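Local coordinates for protein NS1 (Human bocavirus, PDB 4KW3) that probably binds the viral replication origin and nicks one DNA strand through its N-terminal nuclease domain, thereby starting rolling-circle replication, at residues E29-L34 / I219-K224. Sequence-based numbering, arbitrary orientation.
Sequences EKEWLL and ISSYSK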
loop_
_atom_site.group_PDB
_atom_site.type_symbol
_atom_site.label_atom_id
_atom_site.label_comp_id
_atom_site.label_asym_id
_atom_site.label_seq_id
_atom_site.Cartn_x
_atom_site.Cartn_y
_atom_site.Cartn_z
ATOM N N GLU A 29 10.166 -15.182 -1.363
ATOM C CA GLU A 29 10.972 -16.300 -0.907
ATOM C C GLU A 29 11.455 -16.105 0.518
ATOM O O GLU A 29 11.642 -17.065 1.240
ATOM C CB GLU A 29 12.169 -16.451 -1.831
ATOM C CG GLU A 29 11.773 -16.727 -3.274
ATOM C CD GLU A 29 12.961 -16.686 -4.216
ATOM O OE1 GLU A 29 14.017 -16.135 -3.825
ATOM O OE2 GLU A 29 12.841 -17.212 -5.343
ATOM N N LYS A 30 11.659 -14.857 0.921
ATOM C CA LYS A 30 12.268 -14.551 2.212
ATOM C C LYS A 30 11.443 -13.539 3.012
ATOM O O LYS A 30 11.990 -12.612 3.618
ATOM C CB LYS A 30 13.689 -14.023 1.992
ATOM C CG LYS A 30 14.604 -15.028 1.311
ATOM C CD LYS A 30 16.015 -14.495 1.158
ATOM C CE LYS A 30 17.007 -15.628 0.941
ATOM N NZ LYS A 30 16.977 -16.579 2.090
ATOM N N GLU A 31 10.127 -13.737 3.036
ATOM C CA GLU A 31 9.204 -12.737 3.586
ATOM C C GLU A 31 9.354 -12.482 5.096
ATOM O O GLU A 31 9.093 -11.365 5.581
ATOM C CB GLU A 31 7.759 -13.092 3.216
ATOM C CG GLU A 31 6.725 -12.050 3.608
ATOM C CD GLU A 31 5.299 -12.582 3.522
ATOM O OE1 GLU A 31 4.739 -12.925 4.592
ATOM O OE2 GLU A 31 4.757 -12.696 2.393
ATOM N N TRP A 32 9.768 -13.507 5.839
ATOM C CA TRP A 32 9.960 -13.376 7.294
ATOM C C TRP A 32 10.960 -12.262 7.650
ATOM O O TRP A 32 10.833 -11.628 8.695
ATOM C CB TRP A 32 10.384 -14.706 7.923
ATOM C CG TRP A 32 11.689 -15.178 7.408
ATOM C CD1 TRP A 32 12.934 -14.842 7.877
ATOM C CD2 TRP A 32 11.896 -16.057 6.299
ATOM N NE1 TRP A 32 13.900 -15.460 7.122
ATOM C CE2 TRP A 32 13.293 -16.213 6.147
ATOM C CE3 TRP A 32 11.038 -16.729 5.419
ATOM C CZ2 TRP A 32 13.854 -17.017 5.148
ATOM C CZ3 TRP A 32 11.594 -17.523 4.431
ATOM C CH2 TRP A 32 12.993 -17.662 4.305
ATOM N N LEU A 33 11.945 -12.021 6.783
ATOM C CA LEU A 33 12.821 -10.857 6.933
ATOM C C LEU A 33 12.016 -9.547 6.975
ATOM O O LEU A 33 12.298 -8.662 7.802
ATOM C CB LEU A 33 13.843 -10.802 5.793
ATOM C CG LEU A 33 14.769 -12.006 5.593
ATOM C CD1 LEU A 33 15.623 -11.808 4.346
ATOM C CD2 LEU A 33 15.638 -12.237 6.821
ATOM N N LEU A 34 11.002 -9.429 6.105
ATOM C CA LEU A 34 10.193 -8.214 6.111
ATOM C C LEU A 34 9.326 -8.151 7.357
ATOM O O LEU A 34 9.091 -7.056 7.883
ATOM C CB LEU A 34 9.335 -8.039 4.840
ATOM C CG LEU A 34 10.110 -7.831 3.541
ATOM C CD1 LEU A 34 9.180 -7.518 2.392
ATOM C CD2 LEU A 34 11.195 -6.761 3.684
ATOM N N ILE A 219 -2.647 -11.190 3.652
ATOM C CA ILE A 219 -1.557 -10.491 4.362
ATOM C C ILE A 219 -0.193 -11.196 4.355
ATOM O O ILE A 219 0.757 -10.711 4.948
ATOM C CB ILE A 219 -1.927 -10.126 5.812
ATOM C CG1 ILE A 219 -2.184 -11.389 6.638
ATOM C CG2 ILE A 219 -3.138 -9.185 5.854
ATOM C CD1 ILE A 219 -2.577 -11.074 8.046
ATOM N N SER A 220 -0.107 -12.341 3.687
ATOM C CA SER A 220 1.153 -13.051 3.562
ATOM C C SER A 220 1.220 -13.943 2.329
ATOM O O SER A 220 0.236 -14.556 1.941
ATOM C CB SER A 220 1.442 -13.895 4.793
ATOM O OG SER A 220 2.697 -14.535 4.621
ATOM N N SER A 221 2.407 -14.026 1.739
ATOM C CA SER A 221 2.676 -14.971 0.674
ATOM C C SER A 221 2.431 -16.401 1.152
ATOM O O SER A 221 2.162 -17.285 0.343
ATOM C CB SER A 221 4.128 -14.850 0.229
ATOM O OG SER A 221 4.398 -13.558 -0.281
ATOM N N TYR A 222 2.509 -16.623 2.466
ATOM C CA TYR A 222 2.360 -17.963 3.031
ATOM C C TYR A 222 0.982 -18.146 3.628
ATOM O O TYR A 222 0.756 -19.027 4.454
ATOM C CB TYR A 222 3.441 -18.244 4.082
ATOM C CG TYR A 222 4.823 -17.846 3.628
ATOM C CD1 TYR A 222 5.292 -18.191 2.366
ATOM C CD2 TYR A 222 5.649 -17.098 4.446
ATOM C CE1 TYR A 222 6.555 -17.814 1.941
ATOM C CE2 TYR A 222 6.911 -16.719 4.034
ATOM C CZ TYR A 222 7.358 -17.076 2.780
ATOM O OH TYR A 222 8.617 -16.692 2.381
ATOM N N SER A 223 0.052 -17.313 3.198
ATOM C CA SER A 223 -1.326 -17.446 3.628
ATOM C C SER A 223 -2.230 -17.378 2.400
ATOM O O SER A 223 -1.750 -17.247 1.272
ATOM C CB SER A 223 -1.669 -16.350 4.638
ATOM O OG SER A 223 -2.930 -16.575 5.236
ATOM N N LYS A 224 -3.536 -17.433 2.623
ATOM C CA LYS A 224 -4.514 -17.490 1.540
ATOM C C LYS A 224 -5.625 -16.480 1.790
ATOM O O LYS A 224 -5.984 -16.203 2.938
ATOM C CB LYS A 224 -5.121 -18.897 1.425
ATOM C CG LYS A 224 -4.125 -20.025 1.223
ATOM C CD LYS A 224 -3.499 -19.969 -0.174
ATOM C CE LYS A 224 -2.575 -21.165 -0.432
ATOM N NZ LYS A 224 -2.244 -21.328 -1.877
#
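The rings of Tyr222 and Trp32 cross obliquely. One face of the Tyr222 ring carries CB of Ser221, offset toward the rim. One face of the Trp32 indole lies over CA of Lys30. The nearest ring carbons, Trp32 CE3 and Tyr222 CE2, are 4.4 Å apart, and Tyr222 OH lies 3.7 Å from Trp32 CZ3. At the start of the helix, Glu31 N gives Tyr222 OH a weak, fairly straight hydrogen bond of 3.4 Å. Glu31 CB approaches Tyr222 CE2 obliquely.

The main link is the carboxylate of Glu31. CG stands anti to the backbone N (chi1 -174°) and the chain runs extended, straight across to the 220-223 turn. Glu31 OE1 accepts from Ser220 OG at 2.6 Å on its syn lone pair. Glu31 OE2 accepts from Ser221 N at 2.8 Å, also syn. Ser221 OG meets Glu31 OE2 at 2.8 Å, nearly along the C-O axis. Three bonds thus fix the rotation of this buried group, and His35 adds a fourth at OE1. Lys28, bonded to Ser221 OG, would further stabilise the negative charge.

Ser220 OG also accepts from Tyr222 N at 3.0 Å, forming an ST turn within a type I beta turn.

This is structural packing in the Rep-clan nuclease domain. The Ser221 side chain is about 10 Å from that of Glu108, a predicted divalent-metal ligand, so the contact lies beside the metal site, not in it.

It ties the N-terminal end of helix 31-38 to the loop between strand 216-217 and helix 225-228. Phe74 of helix 74-94 packs on Glu31, and Met46 of helix 43-49 on Ser220.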